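Local coordinates for flagellar hook-associated protein 2 (Helicobacter pylori, PDB 6IWY) that caps the tip of the growing flagellar filament, promoting flagellin polymerisation there and keeping exported subunits from leaking out unpolymerised, at residues D41-G46 with S359-K364; T61-Y66 with Q347-S352; V167-E172 with E191-N196; N229-G234 with Q244-E249. All coordinates share one frame; numbering follows the deposited sequence.

Contact 1. Residues D41-G46 with S359-K364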
loop_
_atom_site.group_PDB
_atom_site.type_symbol
_atom_site.label_atom_id
_atom_site.label_comp_id
_atom_site.label_asym_id
_atom_site.label_seq_id
_atom_site.Cartn_x
_atom_site.Cartn_y
_atom_site.Cartn_z
ATOM N N ASP A 41 -3.353 -13.918 -2.711
ATOM C CA ASP A 41 -3.771 -13.081 -1.597
ATOM C C ASP A 41 -5.290 -12.900 -1.646
ATOM O O ASP A 41 -5.866 -12.821 -2.720
ATOM C CB ASP A 41 -3.081 -11.715 -1.743
ATOM C CG ASP A 41 -2.696 -11.085 -0.411
ATOM O OD1 ASP A 41 -3.181 -9.952 -0.159
ATOM O OD2 ASP A 41 -1.897 -11.688 0.363
ATOM N N ILE A 42 -5.956 -12.825 -0.505
ATOM C CA ILE A 42 -7.387 -12.551 -0.516
ATOM C C ILE A 42 -7.686 -11.516 0.527
ATOM O O ILE A 42 -7.434 -11.749 1.685
ATOM C CB ILE A 42 -8.264 -13.806 -0.225
ATOM C CG1 ILE A 42 -8.074 -14.873 -1.308
ATOM C CG2 ILE A 42 -9.758 -13.425 -0.148
ATOM C CD1 ILE A 42 -8.700 -16.201 -0.928
ATOM N N ASN A 43 -8.232 -10.383 0.109
ATOM C CA ASN A 43 -8.485 -9.276 1.017
ATOM C C ASN A 43 -9.871 -8.769 0.865
ATOM O O ASN A 43 -10.434 -8.757 -0.256
ATOM C CB ASN A 43 -7.585 -8.109 0.679
ATOM C CG ASN A 43 -6.149 -8.467 0.725
ATOM O OD1 ASN A 43 -5.583 -8.617 1.806
ATOM N ND2 ASN A 43 -5.540 -8.618 -0.435
ATOM N N GLU A 44 -10.426 -8.325 1.974
ATOM C CA GLU A 44 -11.646 -7.565 1.928
ATOM C C GLU A 44 -11.226 -6.130 1.919
ATOM O O GLU A 44 -10.331 -5.771 2.644
ATOM C CB GLU A 44 -12.495 -7.813 3.162
ATOM C CG GLU A 44 -13.115 -9.168 3.216
ATOM C CD GLU A 44 -13.631 -9.464 4.578
ATOM O OE1 GLU A 44 -13.504 -8.579 5.452
ATOM O OE2 GLU A 44 -14.142 -10.580 4.793
ATOM N N LEU A 45 -11.893 -5.312 1.135
ATOM C CA LEU A 45 -11.648 -3.881 1.141
ATOM C C LEU A 45 -13.010 -3.163 1.112
ATOM O O LEU A 45 -13.839 -3.467 0.281
ATOM C CB LEU A 45 -10.804 -3.497 -0.081
ATOM C CG LEU A 45 -10.577 -2.013 -0.379
ATOM C CD1 LEU A 45 -9.504 -1.433 0.544
ATOM C CD2 LEU A 45 -10.222 -1.764 -1.862
ATOM N N GLY A 46 -13.243 -2.234 2.032
ATOM C CA GLY A 46 -14.402 -1.375 1.950
ATOM C C GLY A 46 -15.495 -1.951 2.797
ATOM O O GLY A 46 -15.317 -3.016 3.406
ATOM N N SER A 359 -9.238 -2.301 5.180
ATOM C CA SER A 359 -8.816 -3.552 4.588
ATOM C C SER A 359 -8.600 -4.585 5.666
ATOM O O SER A 359 -8.162 -4.250 6.754
ATOM C CB SER A 359 -7.535 -3.352 3.826
ATOM O OG SER A 359 -6.480 -2.926 4.699
ATOM N N LYS A 360 -8.917 -5.835 5.354
ATOM C CA LYS A 360 -8.546 -6.994 6.177
ATOM C C LYS A 360 -8.031 -8.099 5.255
ATOM O O LYS A 360 -8.676 -8.418 4.274
ATOM C CB LYS A 360 -9.766 -7.495 6.963
ATOM C CG LYS A 360 -9.570 -8.779 7.796
ATOM C CD LYS A 360 -10.615 -8.906 8.906
ATOM C CE LYS A 360 -11.840 -9.771 8.560
ATOM N NZ LYS A 360 -11.808 -11.144 9.202
ATOM N N ASN A 361 -6.886 -8.694 5.581
ATOM C CA ASN A 361 -6.392 -9.854 4.848
ATOM C C ASN A 361 -7.072 -11.124 5.352
ATOM O O ASN A 361 -7.137 -11.352 6.544
ATOM C CB ASN A 361 -4.875 -9.972 5.009
ATOM C CG ASN A 361 -4.299 -11.118 4.220
ATOM O OD1 ASN A 361 -3.974 -12.154 4.779
ATOM N ND2 ASN A 361 -4.208 -10.956 2.905
ATOM N N LEU A 362 -7.612 -11.922 4.431
ATOM C CA LEU A 362 -8.225 -13.230 4.755
ATOM C C LEU A 362 -7.267 -14.417 4.514
ATOM O O LEU A 362 -7.352 -15.455 5.174
ATOM C CB LEU A 362 -9.484 -13.416 3.931
ATOM C CG LEU A 362 -10.674 -12.552 4.355
ATOM C CD1 LEU A 362 -11.943 -12.985 3.591
ATOM C CD2 LEU A 362 -10.902 -12.642 5.826
ATOM N N GLN A 363 -6.356 -14.241 3.565
ATOM C CA GLN A 363 -5.397 -15.270 3.193
ATOM C C GLN A 363 -4.152 -14.616 2.599
ATOM O O GLN A 363 -4.263 -13.803 1.693
ATOM C CB GLN A 363 -6.010 -16.180 2.143
ATOM C CG GLN A 363 -5.041 -17.124 1.583
ATOM C CD GLN A 363 -5.672 -18.110 0.683
ATOM O OE1 GLN A 363 -6.421 -18.976 1.130
ATOM N NE2 GLN A 363 -5.360 -18.013 -0.605
ATOM N N LYS A 364 -2.979 -14.981 3.111
ATOM C CA LYS A 364 -1.730 -14.369 2.648
ATOM C C LYS A 364 -1.119 -15.143 1.516
ATOM O O LYS A 364 -0.874 -16.345 1.650
ATOM C CB LYS A 364 -0.687 -14.304 3.749
ATOM C CG LYS A 364 -1.077 -13.485 4.940
ATOM C CD LYS A 364 0.124 -13.384 5.901
ATOM C CE LYS A 364 -0.265 -12.903 7.301
ATOM N NZ LYS A 364 0.806 -13.358 8.246
#
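The side-chain amides of Asn43 and Asn361 meet with their planes 54° apart, and the bond between them is unequal in geometry: Asn43 OD1 lies in the plane of the Asn361 amide, whereas Asn361 ND2 stands above the plane of the Asn43 carbonyl, at 2.9 Å from OD1. The same ND2 also donates to Gln363 O, 3.1 Å away, from high above that carbonyl plane. Ile42 N reaches Gln363 O within the plane, so two donors grip this oxygen. At the other end of the Asn43 amide, ND2 bonds Asp41 OD1 on the anti side of the carboxylate, over 2.7 Å, and also reaches Val114 O; Asp41 OD2 is held by Ala365 N. Three flat groups are thereby linked in a row.

Asn43 and Asn361, with Leu45 and Ser359, lie on one face of the pair; Ile42, Glu44, Lys360 and Gln363 occupy the other. Ile42 CD1 lies 3.8 Å from Gln363 NE2, which donates to Gly40 O. Glu44 and Lys360 run side by side, Glu44 OE1 3.7 Å from Lys360 CE, their charged atoms apart. Leu362 N donates to Ile42 O at 2.8 Å, and Gln363 N adds a weak bond to it. With Leu362 and Gln363 both facing Ile42, this is a classic beta bulge in an antiparallel pair, in which strand 359-361, beside strand 42-49, is outermost in its four-stranded sheet within this chain.

Contact 2. Residues T61-Y66 with Q347-S352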
loop_
_atom_site.group_PDB
_atom_site.type_symbol
_atom_site.label_atom_id
_atom_site.label_comp_id
_atom_site.label_asym_id
_atom_site.label_seq_id
_atom_site.Cartn_x
_atom_site.Cartn_y
_atom_site.Cartn_z
ATOM N N THR A 61 -11.151 10.097 -5.341
ATOM C CA THR A 61 -10.070 9.660 -4.500
ATOM C C THR A 61 -9.291 8.558 -5.195
ATOM O O THR A 61 -9.615 8.195 -6.312
ATOM C CB THR A 61 -10.586 9.223 -3.100
ATOM O OG1 THR A 61 -9.497 9.234 -2.174
ATOM C CG2 THR A 61 -11.203 7.842 -3.137
ATOM N N THR A 62 -8.257 8.054 -4.524
ATOM C CA THR A 62 -7.286 7.142 -5.110
ATOM C C THR A 62 -7.131 5.981 -4.186
ATOM O O THR A 62 -6.884 6.192 -3.017
ATOM C CB THR A 62 -5.886 7.786 -5.167
ATOM O OG1 THR A 62 -5.956 9.073 -5.802
ATOM C CG2 THR A 62 -4.900 6.887 -5.958
ATOM N N LEU A 63 -7.259 4.762 -4.689
ATOM C CA LEU A 63 -6.937 3.603 -3.880
ATOM C C LEU A 63 -5.507 3.249 -4.186
ATOM O O LEU A 63 -5.182 2.968 -5.316
ATOM C CB LEU A 63 -7.840 2.425 -4.177
ATOM C CG LEU A 63 -7.443 1.079 -3.549
ATOM C CD1 LEU A 63 -7.633 1.087 -2.075
ATOM C CD2 LEU A 63 -8.255 -0.037 -4.185
ATOM N N LYS A 64 -4.668 3.270 -3.159
ATOM C CA LYS A 64 -3.244 2.980 -3.269
ATOM C C LYS A 64 -2.943 1.593 -2.729
ATOM O O LYS A 64 -3.262 1.288 -1.568
ATOM C CB LYS A 64 -2.455 3.977 -2.415
ATOM C CG LYS A 64 -2.038 5.248 -3.135
ATOM C CD LYS A 64 -1.421 6.303 -2.172
ATOM C CE LYS A 64 -0.085 5.848 -1.544
ATOM N NZ LYS A 64 0.818 6.996 -1.102
ATOM N N PHE A 65 -2.286 0.758 -3.518
ATOM C CA PHE A 65 -1.707 -0.462 -2.949
ATOM C C PHE A 65 -0.516 -0.886 -3.748
ATOM O O PHE A 65 -0.305 -0.368 -4.841
ATOM C CB PHE A 65 -2.739 -1.587 -2.867
ATOM C CG PHE A 65 -3.404 -1.874 -4.162
ATOM C CD1 PHE A 65 -2.803 -2.704 -5.093
ATOM C CD2 PHE A 65 -4.602 -1.277 -4.471
ATOM C CE1 PHE A 65 -3.396 -2.954 -6.310
ATOM C CE2 PHE A 65 -5.211 -1.513 -5.699
ATOM C CZ PHE A 65 -4.601 -2.356 -6.626
ATOM N N TYR A 66 0.227 -1.848 -3.211
ATOM C CA TYR A 66 1.525 -2.281 -3.741
ATOM C C TYR A 66 1.639 -3.798 -3.739
ATOM O O TYR A 66 1.443 -4.443 -2.713
ATOM C CB TYR A 66 2.645 -1.712 -2.904
ATOM C CG TYR A 66 4.011 -2.294 -3.142
ATOM C CD1 TYR A 66 4.836 -1.821 -4.195
ATOM C CD2 TYR A 66 4.544 -3.252 -2.283
ATOM C CE1 TYR A 66 6.150 -2.331 -4.393
ATOM C CE2 TYR A 66 5.851 -3.766 -2.472
ATOM C CZ TYR A 66 6.643 -3.302 -3.523
ATOM O OH TYR A 66 7.915 -3.807 -3.713
ATOM N N GLN A 347 -10.420 13.752 -2.588
ATOM C CA GLN A 347 -9.746 13.418 -1.350
ATOM C C GLN A 347 -8.512 12.575 -1.583
ATOM O O GLN A 347 -8.501 11.641 -2.375
ATOM C CB GLN A 347 -10.695 12.650 -0.431
ATOM C CG GLN A 347 -11.581 13.549 0.343
ATOM C CD GLN A 347 -12.597 12.822 1.169
ATOM O OE1 GLN A 347 -12.342 11.745 1.718
ATOM N NE2 GLN A 347 -13.782 13.409 1.265
ATOM N N SER A 348 -7.469 12.877 -0.832
ATOM C CA SER A 348 -6.326 11.987 -0.751
ATOM C C SER A 348 -6.782 10.616 -0.280
ATOM O O SER A 348 -7.744 10.498 0.485
ATOM C CB SER A 348 -5.330 12.507 0.257
ATOM O OG SER A 348 -5.114 11.513 1.236
ATOM N N TYR A 349 -6.070 9.583 -0.712
ATOM C CA TYR A 349 -6.218 8.247 -0.146
ATOM C C TYR A 349 -6.166 8.324 1.364
ATOM O O TYR A 349 -7.029 7.762 2.059
ATOM C CB TYR A 349 -5.119 7.309 -0.599
ATOM C CG TYR A 349 -5.039 6.046 0.224
ATOM C CD1 TYR A 349 -5.831 4.941 -0.081
ATOM C CD2 TYR A 349 -4.211 5.960 1.343
ATOM C CE1 TYR A 349 -5.778 3.780 0.653
ATOM C CE2 TYR A 349 -4.140 4.792 2.090
ATOM C CZ TYR A 349 -4.933 3.702 1.729
ATOM O OH TYR A 349 -4.892 2.533 2.453
ATOM N N GLU A 350 -5.143 9.007 1.859
ATOM C CA GLU A 350 -4.936 9.182 3.290
ATOM C C GLU A 350 -6.163 9.823 3.898
ATOM O O GLU A 350 -6.678 9.343 4.869
ATOM C CB GLU A 350 -3.673 10.049 3.542
ATOM C CG GLU A 350 -3.324 10.354 4.979
ATOM C CD GLU A 350 -1.963 11.024 5.121
ATOM O OE1 GLU A 350 -1.496 11.672 4.131
ATOM O OE2 GLU A 350 -1.371 10.909 6.234
ATOM N N ALA A 351 -6.663 10.891 3.301
ATOM C CA ALA A 351 -7.838 11.536 3.854
ATOM C C ALA A 351 -9.112 10.640 3.863
ATOM O O ALA A 351 -9.961 10.838 4.728
ATOM C CB ALA A 351 -8.093 12.838 3.161
ATOM N N SER A 352 -9.203 9.651 2.956
ATOM C CA SER A 352 -10.400 8.828 2.735
ATOM C C SER A 352 -10.239 7.361 3.089
ATOM O O SER A 352 -11.215 6.586 3.101
ATOM C CB SER A 352 -10.780 8.877 1.264
ATOM O OG SER A 352 -9.771 8.238 0.513
#
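Tyr349 lays its ring against strand 61-67, meeting the chain differently at face and edge. Lys64 CB sits over one ring face, 4.2 Å above the plane and offset toward the rim, and the lysine side chain crosses the tyrosine obliquely. Thr62 O comes to the ring edge in plane, 3.4 Å from Tyr349 CD1. A looser apolar touch joins Leu63 CD1 to Tyr349 CE1 at 4.3 Å. CG is anti to the backbone N (chi1 165°), which starts the ring off toward Thr62 and Lys64, and the hydroxyl ends in a bond to Arg225 O.

Thr61 makes the polar half of the contact. Its OG1 donates to Gln347 O over 2.6 Å, coming from above the carbonyl plane, and Ser352 OG lies 2.9 Å from the same Thr61 OG1. Ser348, the N-cap, turns the other way: its OG accepts from Ala351 N at 2.7 Å and so closes off the first turn.

The helix beginning here, 349-356, directly follows strand 344-347, outermost within this chain in a separate antiparallel sheet. Strand 61-67 is the middle of a three-stranded sheet, between 70-76 and 126-127, and the helix start rests on it as the chain runs from strand 344-347 toward strand 359-361, which belongs to a third sheet.

Contact 3. Residues V167-E172 with E191-N196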
loop_
_atom_site.group_PDB
_atom_site.type_symbol
_atom_site.label_atom_id
_atom_site.label_comp_id
_atom_site.label_asym_id
_atom_site.label_seq_id
_atom_site.Cartn_x
_atom_site.Cartn_y
_atom_site.Cartn_z
ATOM N N VAL A 167 10.539 7.164 16.295
ATOM C CA VAL A 167 10.716 6.037 17.207
ATOM C C VAL A 167 12.159 5.562 17.075
ATOM O O VAL A 167 12.544 5.007 16.035
ATOM C CB VAL A 167 9.796 4.884 16.819
ATOM C CG1 VAL A 167 9.997 3.720 17.766
ATOM C CG2 VAL A 167 8.325 5.356 16.763
ATOM N N PRO A 168 12.981 5.811 18.098
ATOM C CA PRO A 168 14.360 5.344 18.048
ATOM C C PRO A 168 14.374 3.861 17.911
ATOM O O PRO A 168 13.516 3.245 18.458
ATOM C CB PRO A 168 14.903 5.737 19.425
ATOM C CG PRO A 168 14.085 6.903 19.855
ATOM C CD PRO A 168 12.728 6.697 19.248
ATOM N N ILE A 169 15.298 3.283 17.168
ATOM C CA ILE A 169 15.446 1.832 17.160
ATOM C C ILE A 169 16.829 1.451 17.668
ATOM O O ILE A 169 17.828 1.726 17.012
ATOM C CB ILE A 169 15.184 1.218 15.755
ATOM C CG1 ILE A 169 13.664 1.027 15.527
ATOM C CG2 ILE A 169 15.864 -0.159 15.606
ATOM C CD1 ILE A 169 12.895 2.264 15.062
ATOM N N MET A 170 16.869 0.816 18.838
ATOM C CA MET A 170 18.124 0.411 19.489
ATOM C C MET A 170 18.299 -1.095 19.457
ATOM O O MET A 170 17.335 -1.853 19.674
ATOM C CB MET A 170 18.148 0.844 20.943
ATOM C CG MET A 170 17.838 2.320 21.149
ATOM S SD MET A 170 18.918 3.416 20.180
ATOM C CE MET A 170 18.530 4.943 21.048
ATOM N N LEU A 171 19.542 -1.525 19.228
ATOM C CA LEU A 171 19.831 -2.910 18.926
ATOM C C LEU A 171 21.324 -3.169 18.944
ATOM O O LEU A 171 22.055 -2.626 18.112
ATOM C CB LEU A 171 19.317 -3.246 17.526
ATOM C CG LEU A 171 19.381 -4.713 17.122
ATOM C CD1 LEU A 171 18.547 -5.580 18.103
ATOM C CD2 LEU A 171 18.875 -4.870 15.684
ATOM N N GLU A 172 21.772 -4.012 19.871
ATOM C CA GLU A 172 23.171 -4.404 19.931
ATOM C C GLU A 172 23.186 -5.859 19.518
ATOM O O GLU A 172 22.777 -6.720 20.281
ATOM C CB GLU A 172 23.753 -4.190 21.338
ATOM N N GLU A 191 9.333 -3.727 16.097
ATOM C CA GLU A 191 8.050 -4.074 16.670
ATOM C C GLU A 191 8.024 -3.729 18.150
ATOM O O GLU A 191 7.034 -3.206 18.625
ATOM C CB GLU A 191 7.725 -5.555 16.415
ATOM C CG GLU A 191 7.298 -5.837 14.972
ATOM C CD GLU A 191 6.820 -7.281 14.705
ATOM O OE1 GLU A 191 7.098 -8.172 15.529
ATOM O OE2 GLU A 191 6.175 -7.520 13.648
ATOM N N GLN A 192 9.102 -4.017 18.884
ATOM C CA GLN A 192 9.149 -3.725 20.329
ATOM C C GLN A 192 9.082 -2.231 20.570
ATOM O O GLN A 192 8.417 -1.778 21.475
ATOM C CB GLN A 192 10.406 -4.306 20.981
ATOM C CG GLN A 192 10.303 -5.785 21.311
ATOM C CD GLN A 192 11.502 -6.326 22.104
ATOM O OE1 GLN A 192 12.092 -5.619 22.921
ATOM N NE2 GLN A 192 11.847 -7.593 21.877
ATOM N N ALA A 193 9.753 -1.466 19.733
ATOM C CA ALA A 193 9.769 -0.027 19.894
ATOM C C ALA A 193 8.351 0.509 19.701
ATOM O O ALA A 193 7.814 1.239 20.540
ATOM C CB ALA A 193 10.739 0.623 18.907
ATOM N N LEU A 194 7.736 0.119 18.596
ATOM C CA LEU A 194 6.411 0.589 18.299
ATOM C C LEU A 194 5.403 0.176 19.373
ATOM O O LEU A 194 4.536 0.961 19.739
ATOM C CB LEU A 194 6.010 0.148 16.896
ATOM C CG LEU A 194 6.659 1.005 15.810
ATOM C CD1 LEU A 194 6.472 0.428 14.408
ATOM C CD2 LEU A 194 6.078 2.349 15.872
ATOM N N GLU A 195 5.548 -1.018 19.925
ATOM C CA GLU A 195 4.625 -1.473 20.962
ATOM C C GLU A 195 4.865 -0.734 22.267
ATOM O O GLU A 195 3.971 -0.633 23.102
ATOM C CB GLU A 195 4.766 -2.974 21.185
ATOM C CG GLU A 195 4.259 -3.807 20.034
ATOM C CD GLU A 195 4.730 -5.274 20.064
ATOM O OE1 GLU A 195 5.550 -5.634 20.941
ATOM O OE2 GLU A 195 4.270 -6.075 19.196
ATOM N N ASN A 196 6.069 -0.209 22.449
ATOM C CA ASN A 196 6.419 0.464 23.682
ATOM C C ASN A 196 6.169 1.963 23.673
ATOM O O ASN A 196 6.343 2.615 24.707
ATOM C CB ASN A 196 7.883 0.182 24.023
ATOM C CG ASN A 196 8.077 -1.198 24.640
ATOM O OD1 ASN A 196 7.289 -1.621 25.505
ATOM N ND2 ASN A 196 9.115 -1.909 24.200
#
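Helix-on-sheet packing is the element here: the last turn of helix 179-196 lies against strand 164-173, the strand that leads into it, so Ala193 and Leu194 meet Val167. The two Val167 methyls divide the work. CG1, anti to the backbone N (chi1 180°), points at Ala193 CB from 3.4 Å. CG2, anti to the carbonyl carbon, meets Leu194 CD2 at 3.9 Å, the valine and leucine side chains crossing at about a right angle. Ala193 CB also has Pro168 O at 3.8 Å and, more loosely, Ile169 CG1 at 4.5 Å, so it sits against three successive residues, Val167 to Ile169, where the strand is interrupted.

Further up the helix the packing carries on with Ile169 on Met190 and Leu171 on Ile186 and Ala189. Leu194 also touches Ile209 and Ile211 of strand 209-214 and shares Phe200 with Val167, so this end of the helix touches strand 209-214 as well as strand 164-173.

No hydrogen bond joins the two segments. Across them the contact consists mainly of methyl and methylene groups, with one backbone oxygen near the alanine, and it buries just 144 Å², consistent with a small contact held mainly by apolar packing.

Contact 4. Residues N229-G234 with Q244-E249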
loop_
_atom_site.group_PDB
_atom_site.type_symbol
_atom_site.label_atom_id
_atom_site.label_comp_id
_atom_site.label_asym_id
_atom_site.label_seq_id
_atom_site.Cartn_x
_atom_site.Cartn_y
_atom_site.Cartn_z
ATOM N N ASN A 229 3.145 9.094 5.655
ATOM C CA ASN A 229 4.575 9.124 5.452
ATOM C C ASN A 229 5.285 8.115 6.325
ATOM O O ASN A 229 4.921 7.932 7.477
ATOM C CB ASN A 229 5.093 10.505 5.764
ATOM C CG ASN A 229 4.645 11.538 4.753
ATOM O OD1 ASN A 229 3.965 11.229 3.782
ATOM N ND2 ASN A 229 5.031 12.775 4.973
ATOM N N ILE A 230 6.246 7.415 5.732
ATOM C CA ILE A 230 7.199 6.583 6.448
ATOM C C ILE A 230 8.639 7.027 6.081
ATOM O O ILE A 230 8.936 7.244 4.893
ATOM C CB ILE A 230 7.076 5.107 6.057
ATOM C CG1 ILE A 230 5.667 4.573 6.297
ATOM C CG2 ILE A 230 8.084 4.235 6.871
ATOM C CD1 ILE A 230 5.493 3.171 5.671
ATOM N N GLU A 231 9.500 7.161 7.100
ATOM C CA GLU A 231 10.919 7.471 6.934
ATOM C C GLU A 231 11.775 6.624 7.853
ATOM O O GLU A 231 11.427 6.406 9.004
ATOM C CB GLU A 231 11.222 8.925 7.257
ATOM C CG GLU A 231 10.326 9.922 6.552
ATOM C CD GLU A 231 10.685 11.411 6.835
ATOM O OE1 GLU A 231 10.103 12.300 6.137
ATOM O OE2 GLU A 231 11.515 11.689 7.756
ATOM N N VAL A 232 12.901 6.154 7.331
ATOM C CA VAL A 232 13.911 5.492 8.122
ATOM C C VAL A 232 15.097 6.422 8.100
ATOM O O VAL A 232 15.723 6.610 7.075
ATOM C CB VAL A 232 14.292 4.150 7.509
ATOM C CG1 VAL A 232 15.383 3.428 8.347
ATOM C CG2 VAL A 232 13.039 3.302 7.328
ATOM N N LYS A 233 15.381 7.024 9.240
ATOM C CA LYS A 233 16.390 8.056 9.352
ATOM C C LYS A 233 17.526 7.620 10.252
ATOM O O LYS A 233 17.395 6.709 11.041
ATOM C CB LYS A 233 15.754 9.313 9.944
ATOM C CG LYS A 233 14.987 10.134 8.929
ATOM C CD LYS A 233 13.760 10.831 9.543
ATOM C CE LYS A 233 14.054 11.632 10.843
ATOM N NZ LYS A 233 14.982 12.801 10.619
ATOM N N GLY A 234 18.645 8.312 10.130
ATOM C CA GLY A 234 19.788 8.021 10.935
ATOM C C GLY A 234 21.038 7.713 10.135
ATOM O O GLY A 234 20.983 7.304 8.975
ATOM N N GLN A 244 15.730 3.122 -0.488
ATOM C CA GLN A 244 14.907 4.294 -0.343
ATOM C C GLN A 244 14.629 4.438 1.132
ATOM O O GLN A 244 14.220 3.461 1.762
ATOM C CB GLN A 244 13.614 4.053 -1.100
ATOM C CG GLN A 244 12.737 5.258 -1.200
ATOM C CD GLN A 244 11.510 5.009 -2.090
ATOM O OE1 GLN A 244 11.643 4.541 -3.226
ATOM N NE2 GLN A 244 10.303 5.317 -1.560
ATOM N N THR A 245 14.822 5.629 1.690
ATOM C CA THR A 245 14.568 5.844 3.116
ATOM C C THR A 245 13.300 6.628 3.449
ATOM O O THR A 245 13.003 6.810 4.626
ATOM C CB THR A 245 15.713 6.591 3.781
ATOM O OG1 THR A 245 16.098 7.686 2.950
ATOM C CG2 THR A 245 16.901 5.659 4.021
ATOM N N THR A 246 12.577 7.104 2.440
ATOM C CA THR A 246 11.302 7.790 2.646
ATOM C C THR A 246 10.298 7.438 1.561
ATOM O O THR A 246 10.669 7.201 0.423
ATOM C CB THR A 246 11.448 9.327 2.666
ATOM O OG1 THR A 246 11.805 9.788 1.365
ATOM C CG2 THR A 246 12.503 9.767 3.639
ATOM N N THR A 247 9.023 7.412 1.932
ATOM C CA THR A 247 7.956 7.133 0.989
ATOM C C THR A 247 7.562 8.421 0.318
ATOM O O THR A 247 7.605 9.487 0.941
ATOM C CB THR A 247 6.710 6.565 1.671
ATOM O OG1 THR A 247 6.255 7.486 2.680
ATOM C CG2 THR A 247 7.017 5.217 2.308
ATOM N N GLN A 248 7.150 8.291 -0.949
ATOM C CA GLN A 248 6.740 9.421 -1.807
ATOM C C GLN A 248 5.334 9.891 -1.454
ATOM O O GLN A 248 4.345 9.214 -1.763
ATOM C CB GLN A 248 6.786 9.037 -3.297
ATOM N N GLU A 249 5.268 11.052 -0.800
ATOM C CA GLU A 249 4.009 11.736 -0.611
ATOM C C GLU A 249 3.452 11.971 -1.996
ATOM O O GLU A 249 4.030 12.727 -2.779
ATOM C CB GLU A 249 4.249 13.092 0.036
ATOM C CG GLU A 249 4.073 13.131 1.544
ATOM C CD GLU A 249 3.457 14.458 1.979
ATOM O OE1 GLU A 249 4.158 15.495 1.863
ATOM O OE2 GLU A 249 2.262 14.459 2.384
#
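Thr247 turns its hydroxyl toward Ile230 by placing OG1 between the backbone N and the carbonyl carbon (chi1 57°), while CG2 goes anti to the carbonyl carbon and comes 3.8 Å from Ile230 CB. Ile230 N donates to that OG1 over 3.1 Å in an almost straight bond, 174° at the hydrogen. The return bond runs through the backbone, Thr247 N to Ile230 O at 3.0 Å, so one threonine grips both polar backbone atoms of Ile230, with one side-chain and one main-chain bond.

Two residues along, Val232 N donates to Thr245 O at 2.8 Å. Glu231 and Thr246 pair between these bonds, their side chains side by side and pointing the same way, with Glu231 CG 3.6 Å from Thr246 CG2. Thr246 O faces away from this pairing and takes a bond from Gln244 NE2 at 2.8 Å, which ties the loop to itself. On the other face, Ile230, Val232 and Thr247 all touch Leu131.

The runs 229-232 and 245-249 point in nearly opposite directions, 172° apart from end to end, and share a single beta bridge at Glu231 and Thr246. After helix 237-240 the chain thus comes back as an irregular extended run, antiparallel to strand 230-233, which is outermost in its sheet within this chain.

Of the four, contact 1 spans the longest stretch of sequence, and the other three form between its ends. Contact 2 also closes over a long span, enclosing contacts 3 and 4, which follow one another and reach the same antiparallel sheet. Contacts 1 and 2 have centres about 17 Å apart and touch where Leu45 CD2 meets Leu63 CD2 at 3.5 Å. Their strands 42-49 and 61-67 are successive, as are helix 349-356 and strand 359-361. Contacts 3 and 4 lie about 17 Å apart between centres, while the centre of contact 3 is about 28 Å from those of contacts 1 and 2. In this piece of the cap protein, contacts 1 and 2 thus bring the chain back after excursions that include the sheet of contacts 3 and 4.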